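Local structure of probable glucarate dehydratase (3VDG) at residues S211-K216 and P237-R242; D206-S211 and T371-R376; N26-T31 and D64-L69; V102-I107 and S130-V135. The protein probably catalyses the metal-dependent dehydration of glucarate, as expected of a glucarate dehydratase of the enolase superfamily. All coordinates share one frame; numbering follows the deposited sequence. Where two conformers were deposited one is given.

Contacts 1 and 2 lie in the barrel domain of the enolase fold and contacts 3 and 4 in its N-terminal part. Contacts 1 and 2 share Ser211 and touch where His239 NE2 approaches Phe210 O at 3.1 Å; their centres are 12 Å apart. Contact 1 reaches the metal site: the side chain of Lys214 is about 3 Å from the sodium ion held by Asp244, Glu269 and Asn292, whereas that of Thr371 in contact 2 is about 12 Å from it. Contacts 3 and 4, 20 Å apart between centres, meet through Ile30 CD1 and Ile103 CD1 at 3.8 Å. Contact 3 is 44 Å from contact 1, centre to centre.

Contact 1 (S211-K216 and P237-R242); sequences SAIKLK and PDHPLR
Ile213 and Leu241 face each other on two parallel strands, and Lys214 and Arg242 continue the register one step further. Three backbone bonds bind this ladder: Ile213 N gives to Pro240 O at 2.8 Å, Arg242 N to Ile213 O at 2.9 Å, and Leu215 N to Arg242 O at 2.9 Å, the last being the straightest at 164°. Packing is tight on the face that carries Ile213 and Leu241, where the CD2 branch of Leu241 rests on Ile213 CB at 3.7 Å. With CG1 anti to the carbonyl carbon (chi1 -58°), the CG1-CD1 arm of Ile213 runs obliquely across His239, and its CD1 lies 3.9 Å from His239 CD2. Toward Ser211 the ladder ends and the contact becomes more exposed to solvent, though Pro240 CD still lies 3.0 Å from Ser211 O. Here the imidazole of His239 meets the backbone of Ser211 obliquely, CD2 3.5 Å from Ser211 C. Lys214 and Arg242 leave the other face of the sheet and diverge, each toward acids beyond the two segments: both form salt bridges to Asp370, Lys214 also to Glu269 and Arg242 to Glu266, while Arg242 NH2 reaches Ala368 O. The two strands belong to a beta-alpha-beta crossover of the barrel. Its helix 222-235 covers Leu241 through Val229, helix 194-208 covers Ile213 through Ile205, and strand 166-174 flanks strand 213-216 on the side away from strand 241-244.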
loop_
_atom_site.group_PDB
_atom_site.type_symbol
_atom_site.label_atom_id
_atom_site.label_comp_id
_atom_site.label_asym_id
_atom_site.label_seq_id
_atom_site.Cartn_x
_atom_site.Cartn_y
_atom_site.Cartn_z
ATOM N N SER A 211 17.541 -15.408 17.321
ATOM C CA SER A 211 16.605 -16.477 17.674
ATOM C C SER A 211 16.216 -17.353 16.490
ATOM O O SER A 211 15.422 -18.277 16.652
ATOM C CB SER A 211 15.306 -15.859 18.194
ATOM O OG SER A 211 14.618 -15.216 17.124
ATOM N N ALA A 212 16.698 -17.001 15.296
ATOM C CA ALA A 212 16.402 -17.753 14.053
ATOM C C ALA A 212 17.707 -17.818 13.266
ATOM O O ALA A 212 18.578 -16.953 13.429
ATOM C CB ALA A 212 15.312 -17.078 13.228
ATOM N N ILE A 213 17.863 -18.839 12.431
ATOM C CA ILE A 213 19.159 -19.064 11.801
ATOM C C ILE A 213 18.966 -19.359 10.319
ATOM O O ILE A 213 18.084 -20.136 9.930
ATOM C CB ILE A 213 19.885 -20.272 12.437
ATOM C CG1 ILE A 213 20.083 -20.073 13.947
ATOM C CG2 ILE A 213 21.218 -20.509 11.757
ATOM C CD1 ILE A 213 20.687 -21.289 14.642
ATOM N N LYS A 214 19.781 -18.736 9.483
ATOM C CA LYS A 214 19.689 -19.007 8.063
ATOM C C LYS A 214 21.044 -19.481 7.562
ATOM O O LYS A 214 22.058 -18.922 7.951
ATOM C CB LYS A 214 19.320 -17.721 7.317
ATOM C CG LYS A 214 19.493 -17.833 5.800
ATOM C CD LYS A 214 19.116 -16.533 5.090
ATOM C CE LYS A 214 19.193 -16.694 3.580
ATOM N NZ LYS A 214 18.644 -15.507 2.872
ATOM N N LEU A 215 21.057 -20.480 6.676
ATOM C CA LEU A 215 22.308 -20.929 6.047
ATOM C C LEU A 215 22.323 -20.610 4.540
ATOM O O LEU A 215 21.390 -20.974 3.801
ATOM C CB LEU A 215 22.518 -22.445 6.260
ATOM C CG LEU A 215 23.747 -23.085 5.590
ATOM C CD1 LEU A 215 25.023 -22.502 6.170
ATOM C CD2 LEU A 215 23.746 -24.610 5.723
ATOM N N LYS A 216 23.374 -19.935 4.095
ATOM C CA LYS A 216 23.599 -19.701 2.671
ATOM C C LYS A 216 24.196 -20.995 2.097
ATOM O O LYS A 216 25.318 -21.377 2.452
ATOM C CB LYS A 216 24.578 -18.544 2.459
ATOM C CG LYS A 216 24.881 -18.261 0.977
ATOM C CD LYS A 216 24.045 -17.106 0.439
ATOM C CE LYS A 216 22.545 -17.365 0.540
ATOM N NZ LYS A 216 21.775 -16.226 -0.059
ATOM N N PRO A 237 17.912 -26.453 19.344
ATOM C CA PRO A 237 16.640 -27.163 19.163
ATOM C C PRO A 237 15.438 -26.248 18.958
ATOM O O PRO A 237 14.460 -26.649 18.334
ATOM C CB PRO A 237 16.467 -27.933 20.484
ATOM C CG PRO A 237 17.845 -28.052 21.035
ATOM C CD PRO A 237 18.569 -26.804 20.617
ATOM N N ASP A 238 15.510 -25.028 19.471
ATOM C CA ASP A 238 14.341 -24.155 19.428
ATOM C C ASP A 238 14.440 -23.062 18.351
ATOM O O ASP A 238 13.505 -22.300 18.157
ATOM C CB ASP A 238 14.109 -23.530 20.806
ATOM C CG ASP A 238 13.749 -24.564 21.859
ATOM O OD1 ASP A 238 12.929 -25.458 21.555
ATOM O OD2 ASP A 238 14.286 -24.485 22.985
ATOM N N HIS A 239 15.572 -22.991 17.657
ATOM C CA HIS A 239 15.763 -21.966 16.631
ATOM C C HIS A 239 15.119 -22.313 15.315
ATOM O O HIS A 239 15.386 -23.369 14.748
ATOM C CB HIS A 239 17.242 -21.719 16.412
ATOM C CG HIS A 239 17.892 -20.906 17.505
ATOM N ND1 HIS A 239 17.896 -21.295 18.797
ATOM C CD2 HIS A 239 18.576 -19.695 17.458
ATOM C CE1 HIS A 239 18.544 -20.379 19.541
ATOM N NE2 HIS A 239 18.962 -19.401 18.723
ATOM N N PRO A 240 14.258 -21.422 14.798
ATOM C CA PRO A 240 13.814 -21.639 13.427
ATOM C C PRO A 240 15.014 -21.597 12.467
ATOM O O PRO A 240 15.964 -20.833 12.694
ATOM C CB PRO A 240 12.859 -20.458 13.173
ATOM C CG PRO A 240 12.369 -20.077 14.542
ATOM C CD PRO A 240 13.574 -20.273 15.429
ATOM N N LEU A 241 14.957 -22.426 11.420
ATOM C CA LEU A 241 16.069 -22.593 10.469
ATOM C C LEU A 241 15.592 -22.353 9.050
ATOM O O LEU A 241 14.470 -22.707 8.684
ATOM C CB LEU A 241 16.649 -24.025 10.539
ATOM C CG LEU A 241 17.204 -24.497 11.888
ATOM C CD1 LEU A 241 17.692 -25.931 11.763
ATOM C CD2 LEU A 241 18.333 -23.603 12.378
ATOM N N ARG A 242 16.458 -21.768 8.233
ATOM C CA ARG A 242 16.138 -21.551 6.836
ATOM C C ARG A 242 17.347 -21.912 6.023
ATOM O O ARG A 242 18.474 -21.766 6.488
ATOM C CB ARG A 242 15.853 -20.076 6.577
ATOM C CG ARG A 242 14.785 -19.490 7.466
ATOM C CD ARG A 242 15.089 -18.013 7.607
ATOM N NE ARG A 242 14.141 -17.376 8.498
ATOM C CZ ARG A 242 14.122 -16.079 8.754
ATOM N NH1 ARG A 242 15.018 -15.266 8.192
ATOM N NH2 ARG A 242 13.208 -15.604 9.578
#

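Contact 2 (D206-S211 and T371-R376); sequences DEYGFS and THWPWR. With ACT (acetate ion), chain E.
Pro374 is the apolar centre of this contact, meeting Tyr208 and Phe210 in different ways. Its CG sits over one face of the Tyr208 ring, 4.3 Å from the centroid and 23° off the normal, a CH-pi contact displaced toward the rim. Tyr208 CG is anti to the carbonyl carbon (chi1 -68°), which turns the ring toward Pro374. The same Pro374 CG meets the edge of Phe210, 3.6 Å from CE2. Tyr208 also touches Trp373, the two side chains crossing at about a right angle, with Tyr208 CE1 in the plane of the indole at its edge and 3.9 Å from Trp373 CD1. A water in the plane of the phenol ring links the segments, 2.9 Å from Tyr208 OH and donating to Pro374 O at 2.7 Å. Further polar bonds shape segment 371-376 itself. Thr371 OG1 accepts from Trp373 N in an ST turn and is also bonded to His347. Arg376 NE reaches an in-plane lone pair of Trp373 O at 2.9 Å, almost straight at 177°, while its guanidinium lies over the indole face; bond and ring face together hold it in place. Beyond the contact, His372 NE2 donates to an acetate oxygen at 2.9 Å, and His52 and Asn47 bind the same ion. The joint between helix 194-208 and the loop before strand 388-389 is therefore largely apolar, its phenol hydroxyl tied by water to a backbone carbonyl.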
loop_
_atom_site.group_PDB
_atom_site.type_symbol
_atom_site.label_atom_id
_atom_site.label_comp_id
_atom_site.label_asym_id
_atom_site.label_seq_id
_atom_site.Cartn_x
_atom_site.Cartn_y
_atom_site.Cartn_z
ATOM N N ASP A 206 26.070 -16.135 20.453
ATOM C CA ASP A 206 26.599 -15.631 21.735
ATOM C C ASP A 206 26.712 -14.116 21.701
ATOM O O ASP A 206 26.442 -13.451 22.686
ATOM C CB ASP A 206 27.989 -16.205 22.029
ATOM C CG ASP A 206 27.939 -17.656 22.482
ATOM O OD1 ASP A 206 26.827 -18.148 22.743
ATOM O OD2 ASP A 206 29.007 -18.305 22.572
ATOM N N GLU A 207 27.145 -13.573 20.570
ATOM C CA GLU A 207 27.382 -12.141 20.467
ATOM C C GLU A 207 26.069 -11.348 20.248
ATOM O O GLU A 207 25.862 -10.313 20.871
ATOM C CB GLU A 207 28.435 -11.877 19.383
ATOM C CG GLU A 207 28.564 -10.451 18.873
ATOM C CD GLU A 207 29.373 -9.554 19.782
ATOM O OE1 GLU A 207 29.741 -9.991 20.894
ATOM O OE2 GLU A 207 29.636 -8.402 19.376
ATOM N N TYR A 208 25.163 -11.856 19.416
ATOM C CA TYR A 208 23.976 -11.086 19.012
ATOM C C TYR A 208 22.649 -11.546 19.590
ATOM O O TYR A 208 21.713 -10.762 19.691
ATOM C CB TYR A 208 23.886 -11.021 17.479
ATOM C CG TYR A 208 25.003 -10.185 16.894
ATOM C CD1 TYR A 208 24.869 -8.814 16.771
ATOM C CD2 TYR A 208 26.194 -10.762 16.493
ATOM C CE1 TYR A 208 25.888 -8.032 16.261
ATOM C CE2 TYR A 208 27.226 -9.979 15.975
ATOM C CZ TYR A 208 27.056 -8.618 15.858
ATOM O OH TYR A 208 28.062 -7.827 15.340
ATOM N N GLY A 209 22.546 -12.819 19.954
ATOM C CA GLY A 209 21.312 -13.330 20.546
ATOM C C GLY A 209 20.241 -13.726 19.542
ATOM O O GLY A 209 19.095 -13.951 19.928
ATOM N N PHE A 210 20.606 -13.836 18.256
ATOM C CA PHE A 210 19.631 -14.177 17.213
ATOM C C PHE A 210 18.841 -15.426 17.588
ATOM O O PHE A 210 19.406 -16.393 18.076
ATOM C CB PHE A 210 20.322 -14.392 15.860
ATOM C CG PHE A 210 21.073 -13.199 15.357
ATOM C CD1 PHE A 210 20.442 -11.966 15.215
ATOM C CD2 PHE A 210 22.407 -13.316 14.962
ATOM C CE1 PHE A 210 21.133 -10.868 14.726
ATOM C CE2 PHE A 210 23.101 -12.226 14.476
ATOM C CZ PHE A 210 22.468 -10.996 14.354
ATOM N N SER A 211 17.541 -15.408 17.321
ATOM C CA SER A 211 16.605 -16.477 17.674
ATOM C C SER A 211 16.216 -17.353 16.490
ATOM O O SER A 211 15.422 -18.277 16.652
ATOM C CB SER A 211 15.306 -15.859 18.194
ATOM O OG SER A 211 14.618 -15.216 17.124
ATOM N N THR A 371 20.009 -10.132 8.121
ATOM C CA THR A 371 20.959 -9.019 8.082
ATOM C C THR A 371 22.363 -9.596 7.942
ATOM O O THR A 371 22.625 -10.704 8.402
ATOM C CB THR A 371 20.898 -8.153 9.358
ATOM O OG1 THR A 371 21.871 -7.097 9.274
ATOM C CG2 THR A 371 21.183 -9.009 10.603
ATOM N N HIS A 372 23.240 -8.850 7.280
ATOM C CA HIS A 372 24.659 -9.204 7.168
ATOM C C HIS A 372 25.444 -8.525 8.258
ATOM O O HIS A 372 26.668 -8.571 8.276
ATOM C CB HIS A 372 25.203 -8.739 5.824
ATOM C CG HIS A 372 24.778 -9.596 4.659
ATOM N ND1 HIS A 372 23.496 -9.686 4.252
ATOM C CD2 HIS A 372 25.518 -10.419 3.816
ATOM C CE1 HIS A 372 23.418 -10.515 3.190
ATOM N NE2 HIS A 372 24.657 -10.961 2.925
ATOM N N TRP A 373 24.748 -7.896 9.202
ATOM C CA TRP A 373 25.437 -7.121 10.260
ATOM C C TRP A 373 26.667 -7.734 10.924
ATOM O O TRP A 373 27.682 -7.055 11.092
ATOM C CB TRP A 373 24.446 -6.702 11.337
ATOM C CG TRP A 373 24.903 -5.495 12.115
ATOM C CD1 TRP A 373 25.307 -5.439 13.445
ATOM C CD2 TRP A 373 24.998 -4.111 11.625
ATOM N NE1 TRP A 373 25.646 -4.150 13.801
ATOM C CE2 TRP A 373 25.477 -3.306 12.758
ATOM C CE3 TRP A 373 24.731 -3.481 10.412
ATOM C CZ2 TRP A 373 25.675 -1.943 12.657
ATOM C CZ3 TRP A 373 24.947 -2.099 10.324
ATOM C CH2 TRP A 373 25.405 -1.353 11.422
ATOM N N PRO A 374 26.585 -9.000 11.380
ATOM C CA PRO A 374 27.738 -9.581 12.087
ATOM C C PRO A 374 29.009 -9.629 11.241
ATOM O O PRO A 374 30.108 -9.707 11.782
ATOM C CB PRO A 374 27.276 -11.006 12.407
ATOM C CG PRO A 374 25.778 -10.927 12.405
ATOM C CD PRO A 374 25.445 -9.928 11.338
ATOM N N TRP A 375 28.860 -9.569 9.922
ATOM C CA TRP A 375 29.997 -9.716 9.033
ATOM C C TRP A 375 30.750 -8.451 8.801
ATOM O O TRP A 375 31.807 -8.477 8.178
ATOM C CB TRP A 375 29.552 -10.304 7.695
ATOM C CG TRP A 375 28.967 -11.683 7.887
ATOM C CD1 TRP A 375 27.658 -12.090 7.676
ATOM C CD2 TRP A 375 29.677 -12.887 8.349
ATOM N NE1 TRP A 375 27.506 -13.432 7.976
ATOM C CE2 TRP A 375 28.694 -13.966 8.369
ATOM C CE3 TRP A 375 30.989 -13.163 8.732
ATOM C CZ2 TRP A 375 29.025 -15.253 8.767
ATOM C CZ3 TRP A 375 31.311 -14.465 9.116
ATOM C CH2 TRP A 375 30.353 -15.483 9.135
ATOM N N ARG A 376 30.230 -7.320 9.260
ATOM C CA ARG A 376 31.002 -6.074 9.111
ATOM C C ARG A 376 31.403 -5.548 10.481
ATOM O O ARG A 376 30.915 -6.058 11.500
ATOM C CB ARG A 376 30.308 -5.025 8.210
ATOM C CG ARG A 376 28.818 -4.746 8.483
ATOM C CD ARG A 376 28.592 -3.695 9.560
ATOM N NE ARG A 376 28.537 -4.294 10.893
ATOM C CZ ARG A 376 28.898 -3.665 12.000
ATOM N NH1 ARG A 376 29.330 -2.409 11.946
ATOM N NH2 ARG A 376 28.823 -4.290 13.162
HETATM C C ACT E . 25.245 -13.090 -0.389
HETATM O O ACT E . 25.406 -12.150 0.435
HETATM O OXT ACT E . 26.223 -13.651 -0.928
HETATM C CH3 ACT E . 23.864 -13.564 -0.749
HETATM O O HOH W 1 30.323 -9.324 14.428
#

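Contact 3 (N26-T31 and D64-L69)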
loop_
_atom_site.group_PDB
_atom_site.type_symbol
_atom_site.label_atom_id
_atom_site.label_comp_id
_atom_site.label_asym_id
_atom_site.label_seq_id
_atom_site.Cartn_x
_atom_site.Cartn_y
_atom_site.Cartn_z
ATOM N N ASN A 26 5.396 27.388 3.933
ATOM C CA ASN A 26 5.173 26.082 4.542
ATOM C C ASN A 26 5.777 24.971 3.673
ATOM O O ASN A 26 5.247 23.846 3.578
ATOM C CB ASN A 26 3.682 25.840 4.753
ATOM C CG ASN A 26 3.419 24.638 5.637
ATOM O OD1 ASN A 26 4.220 24.329 6.515
ATOM N ND2 ASN A 26 2.306 23.938 5.391
ATOM N N ARG A 27 6.907 25.294 3.058
ATOM C CA ARG A 27 7.521 24.419 2.056
ATOM C C ARG A 27 8.928 24.000 2.470
ATOM O O ARG A 27 9.736 24.825 2.932
ATOM C CB ARG A 27 7.561 25.139 0.688
ATOM C CG ARG A 27 8.283 24.368 -0.424
ATOM C CD ARG A 27 7.924 24.921 -1.805
ATOM N NE ARG A 27 8.672 24.274 -2.890
ATOM C CZ ARG A 27 8.304 23.130 -3.468
ATOM N NH1 ARG A 27 7.190 22.506 -3.080
ATOM N NH2 ARG A 27 9.038 22.612 -4.443
ATOM N N ILE A 28 9.211 22.709 2.327
ATOM C CA ILE A 28 10.567 22.191 2.555
ATOM C C ILE A 28 10.945 21.297 1.385
ATOM O O ILE A 28 10.344 20.248 1.152
ATOM C CB ILE A 28 10.709 21.458 3.903
ATOM C CG1 ILE A 28 12.068 20.737 3.988
ATOM C CG2 ILE A 28 9.526 20.524 4.159
ATOM C CD1 ILE A 28 12.352 20.250 5.393
ATOM N N ARG A 29 11.922 21.739 0.619
ATOM C CA ARG A 29 12.179 21.130 -0.656
ATOM C C ARG A 29 13.668 20.849 -0.835
ATOM O O ARG A 29 14.523 21.399 -0.126
ATOM C CB ARG A 29 11.617 21.999 -1.789
ATOM C CG ARG A 29 12.193 23.413 -1.855
ATOM C CD ARG A 29 13.476 23.440 -2.678
ATOM N NE ARG A 29 13.948 24.805 -2.923
ATOM C CZ ARG A 29 14.955 25.114 -3.732
ATOM N NH1 ARG A 29 15.607 24.158 -4.399
ATOM N NH2 ARG A 29 15.291 26.383 -3.912
ATOM N N ILE A 30 13.963 19.987 -1.787
ATOM C CA ILE A 30 15.309 19.494 -1.990
ATOM C C ILE A 30 16.158 20.546 -2.705
ATOM O O ILE A 30 15.710 21.125 -3.701
ATOM C CB ILE A 30 15.249 18.212 -2.855
ATOM C CG1 ILE A 30 14.548 17.092 -2.061
ATOM C CG2 ILE A 30 16.655 17.816 -3.328
ATOM C CD1 ILE A 30 14.022 15.953 -2.932
ATOM N N THR A 31 17.376 20.776 -2.207
ATOM C CA THR A 31 18.300 21.698 -2.867
ATOM C C THR A 31 19.435 20.947 -3.575
ATOM O O THR A 31 20.089 21.482 -4.453
ATOM C CB THR A 31 18.888 22.715 -1.876
ATOM O OG1 THR A 31 19.492 22.017 -0.785
ATOM C CG2 THR A 31 17.783 23.664 -1.347
ATOM N N ASP A 64 19.894 17.121 0.835
ATOM C CA ASP A 64 19.875 18.451 1.451
ATOM C C ASP A 64 18.628 19.250 1.068
ATOM O O ASP A 64 18.141 19.142 -0.060
ATOM C CB ASP A 64 21.135 19.205 1.021
ATOM C CG ASP A 64 22.411 18.497 1.483
ATOM O OD1 ASP A 64 22.454 18.061 2.653
ATOM O OD2 ASP A 64 23.361 18.367 0.684
ATOM N N THR A 65 18.121 20.055 2.001
ATOM C CA THR A 65 16.878 20.813 1.783
ATOM C C THR A 65 17.074 22.302 2.099
ATOM O O THR A 65 18.046 22.683 2.753
ATOM C CB THR A 65 15.737 20.316 2.694
ATOM O OG1 THR A 65 16.075 20.591 4.062
ATOM C CG2 THR A 65 15.486 18.815 2.510
ATOM N N ASP A 66 16.121 23.134 1.688
ATOM C CA ASP A 66 16.240 24.574 1.936
ATOM C C ASP A 66 15.929 24.918 3.389
ATOM O O ASP A 66 16.079 26.064 3.802
ATOM C CB ASP A 66 15.362 25.387 0.967
ATOM C CG ASP A 66 13.864 25.077 1.116
ATOM O OD1 ASP A 66 13.498 24.091 1.803
ATOM O OD2 ASP A 66 13.042 25.836 0.556
ATOM N N ALA A 67 15.509 23.926 4.170
ATOM C CA ALA A 67 15.332 24.106 5.615
ATOM C C ALA A 67 16.645 23.822 6.356
ATOM O O ALA A 67 16.707 23.895 7.579
ATOM C CB ALA A 67 14.239 23.181 6.136
ATOM N N GLY A 68 17.691 23.457 5.620
ATOM C CA GLY A 68 18.939 23.027 6.265
ATOM C C GLY A 68 18.841 21.682 6.990
ATOM O O GLY A 68 19.682 21.358 7.807
ATOM N N LEU A 69 17.815 20.888 6.711
ATOM C CA LEU A 69 17.745 19.529 7.278
ATOM C C LEU A 69 18.273 18.552 6.231
ATOM O O LEU A 69 18.007 18.718 5.051
ATOM C CB LEU A 69 16.311 19.146 7.632
ATOM C CG LEU A 69 15.651 20.039 8.675
ATOM C CD1 LEU A 69 14.192 19.645 8.836
ATOM C CD2 LEU A 69 16.397 19.937 9.995
HETATM O O HOH W 2 10.818 27.139 1.597
HETATM O O HOH W 3 12.140 25.075 4.203
HETATM O O HOH W 4 13.300 27.446 -1.882
HETATM O O HOH W 5 20.667 23.428 1.100
#
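Arg29 and Asp66 cross at about a right angle, their guanidinium and carboxylate planes 56° apart, and no close ion pair forms: Arg29 NE is 3.7 Å from Asp66 OD2, a long salt bridge. A water fills in, taking the N-H of Arg29 NE and giving to Asp66 OD2. The firmer grip is on the backbone. Arg29 N donates to Asp66 OD1 at 3.1 Å, almost straight but from above the carboxylate plane, and Asp66 N returns a bond to Arg29 O at 3.0 Å. The bend of the arginine at chi2 (87°) turns its chain forward along its own segment, where NH1 bonds to Ile30 O and Thr31 CG2 lies against one face of the guanidinium. Another water joins Asp66 OD1 to Arg27 O. Next to this polar patch, Ile28 sends its CD1 to Ala67 CB at 3.6 Å and meets Leu69 at about a right angle, with CD1 atoms of Ile28 and Leu69 4.0 Å apart. Thr65 begins a type I turn ending at Gly68, and its OG1 donates to an in-plane lone pair of Leu69 O at 2.9 Å, bracing the hairpin from within. Ile30 and Thr65 form an antiparallel non-hydrogen-bonded pair, followed by a bond from Thr31 N to Asp64 O at 2.8 Å. The contact lies at the end of a three-stranded antiparallel sheet, where strand 30-41 flanks the central strand 55-65. Helix 131-151 packs on it, Val146 touching Ile28 and Thr65, and Val150 touching Leu69.

Contact 4 (V102-I107 and S130-V135); sequences VIRALI and SVVDRV
Asp133 OD1 is gripped by two nitrogens of Arg104, NE at 2.8 Å and NH2 at 3.1 Å, in a side-on salt bridge between two helices of the N-terminal capping domain of the enolase fold. OD1 lies almost in the guanidinium plane of Arg104, and both nitrogens reach it from the same face of the carboxylate, whose plane is turned 59° from that of the arginine. Arg104 reaches so far because its chain is extended from CG to NE, with CG anti to the backbone N (chi1 -173°). Val132 completes the clasp: its CG1 branch sits over the centre of one guanidinium face, 3.6 Å from Arg104 CZ, so the flat group is held by an acid at its edge and a methyl on its face. Arg325, on helix 323-336 of the barrel, adds a further salt bridge to Asp133 OD1, and the gathering of two arginines round one oxygen would probably keep this buried acid ionised. The helices cross steeply, 123° between their N-to-C directions, the short axes 9.9 Å apart at closest. Ser130 is the N-cap of the second helix: its OG accepts from Asp133 N at 2.9 Å, tying the residue with the carboxylate to the cap, and Asp114 binds the same OG. Further along both helices the contact becomes apolar, with the CG2 branch of Ile107 meeting the CG1 methyl of Val135 at 3.9 Å.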
loop_
_atom_site.group_PDB
_atom_site.type_symbol
_atom_site.label_atom_id
_atom_site.label_comp_id
_atom_site.label_asym_id
_atom_site.label_seq_id
_atom_site.Cartn_x
_atom_site.Cartn_y
_atom_site.Cartn_z
ATOM N N VAL A 102 5.589 12.181 -6.829
ATOM C CA VAL A 102 6.109 12.999 -7.914
ATOM C C VAL A 102 7.600 12.704 -8.126
ATOM O O VAL A 102 8.071 12.639 -9.258
ATOM C CB VAL A 102 5.916 14.514 -7.598
ATOM C CG1 VAL A 102 6.844 15.367 -8.436
ATOM C CG2 VAL A 102 4.457 14.930 -7.808
ATOM N N ILE A 103 8.338 12.533 -7.030
ATOM C CA ILE A 103 9.774 12.316 -7.108
ATOM C C ILE A 103 10.073 11.014 -7.854
ATOM O O ILE A 103 10.977 10.960 -8.691
ATOM C CB ILE A 103 10.442 12.385 -5.712
ATOM C CG1 ILE A 103 10.557 13.855 -5.255
ATOM C CG2 ILE A 103 11.836 11.763 -5.710
ATOM C CD1 ILE A 103 10.831 13.972 -3.770
ATOM N N ARG A 104 9.290 9.965 -7.598
ATOM C CA ARG A 104 9.539 8.724 -8.333
ATOM C C ARG A 104 9.313 8.935 -9.823
ATOM O O ARG A 104 10.089 8.434 -10.664
ATOM C CB ARG A 104 8.670 7.554 -7.841
ATOM C CG ARG A 104 9.051 6.221 -8.496
ATOM C CD ARG A 104 8.080 5.102 -8.124
ATOM N NE ARG A 104 8.543 3.812 -8.652
ATOM C CZ ARG A 104 8.374 3.412 -9.912
ATOM N NH1 ARG A 104 7.740 4.196 -10.778
ATOM N NH2 ARG A 104 8.847 2.226 -10.307
ATOM N N ALA A 105 8.246 9.654 -10.166
ATOM C CA ALA A 105 7.924 9.842 -11.577
ATOM C C ALA A 105 9.021 10.663 -12.281
ATOM O O ALA A 105 9.374 10.379 -13.426
ATOM C CB ALA A 105 6.554 10.502 -11.740
ATOM N N LEU A 106 9.547 11.690 -11.609
ATOM C CA LEU A 106 10.659 12.475 -12.173
ATOM C C LEU A 106 11.892 11.613 -12.411
ATOM O O LEU A 106 12.628 11.794 -13.393
ATOM C CB LEU A 106 11.024 13.641 -11.251
ATOM C CG LEU A 106 9.973 14.752 -11.125
ATOM C CD1 LEU A 106 10.342 15.750 -10.029
ATOM C CD2 LEU A 106 9.836 15.471 -12.451
ATOM N N ILE A 107 12.135 10.681 -11.499
ATOM C CA ILE A 107 13.285 9.789 -11.611
ATOM C C ILE A 107 13.085 8.834 -12.780
ATOM O O ILE A 107 14.012 8.586 -13.543
ATOM C CB ILE A 107 13.562 9.038 -10.299
ATOM C CG1 ILE A 107 14.140 10.013 -9.270
ATOM C CG2 ILE A 107 14.566 7.898 -10.520
ATOM C CD1 ILE A 107 14.345 9.402 -7.896
ATOM N N SER A 130 13.360 -3.735 -10.680
ATOM C CA SER A 130 13.118 -2.462 -11.367
ATOM C C SER A 130 14.303 -1.521 -11.193
ATOM O O SER A 130 14.819 -1.347 -10.076
ATOM C CB SER A 130 11.849 -1.801 -10.814
ATOM O OG SER A 130 11.838 -0.392 -11.023
ATOM N N VAL A 131 14.767 -0.934 -12.293
ATOM C CA VAL A 131 15.852 0.036 -12.201
ATOM C C VAL A 131 15.371 1.323 -11.527
ATOM O O VAL A 131 16.084 1.898 -10.708
ATOM C CB VAL A 131 16.452 0.379 -13.575
ATOM C CG1 VAL A 131 17.449 1.527 -13.432
ATOM C CG2 VAL A 131 17.150 -0.844 -14.154
ATOM N N VAL A 132 14.165 1.767 -11.861
ATOM C CA VAL A 132 13.629 2.986 -11.273
ATOM C C VAL A 132 13.522 2.812 -9.754
ATOM O O VAL A 132 13.930 3.675 -8.971
ATOM C CB VAL A 132 12.269 3.351 -11.879
ATOM C CG1 VAL A 132 11.585 4.441 -11.063
ATOM C CG2 VAL A 132 12.460 3.814 -13.323
ATOM N N ASP A 133 13.000 1.673 -9.328
ATOM C CA ASP A 133 12.862 1.444 -7.877
ATOM C C ASP A 133 14.187 1.410 -7.113
ATOM O O ASP A 133 14.264 1.940 -6.012
ATOM C CB ASP A 133 11.962 0.239 -7.584
ATOM C CG ASP A 133 10.464 0.567 -7.781
ATOM O OD1 ASP A 133 10.042 1.724 -7.524
ATOM O OD2 ASP A 133 9.695 -0.329 -8.190
ATOM N N ARG A 134 15.223 0.794 -7.687
ATOM C CA ARG A 134 16.540 0.775 -7.056
ATOM C C ARG A 134 17.128 2.181 -6.941
ATOM O O ARG A 134 17.808 2.493 -5.964
ATOM C CB ARG A 134 17.503 -0.131 -7.840
ATOM C CG ARG A 134 17.367 -1.607 -7.490
ATOM C CD ARG A 134 18.319 -2.453 -8.324
ATOM N NE ARG A 134 17.838 -2.544 -9.697
ATOM C CZ ARG A 134 18.451 -3.224 -10.661
ATOM N NH1 ARG A 134 19.586 -3.883 -10.415
ATOM N NH2 ARG A 134 17.915 -3.252 -11.872
ATOM N N VAL A 135 16.874 3.025 -7.943
ATOM C CA VAL A 135 17.416 4.397 -7.929
ATOM C C VAL A 135 16.614 5.311 -7.004
ATOM O O VAL A 135 17.184 6.085 -6.262
ATOM C CB VAL A 135 17.501 4.977 -9.352
ATOM C CG1 VAL A 135 17.994 6.420 -9.304
ATOM C CG2 VAL A 135 18.430 4.103 -10.207
#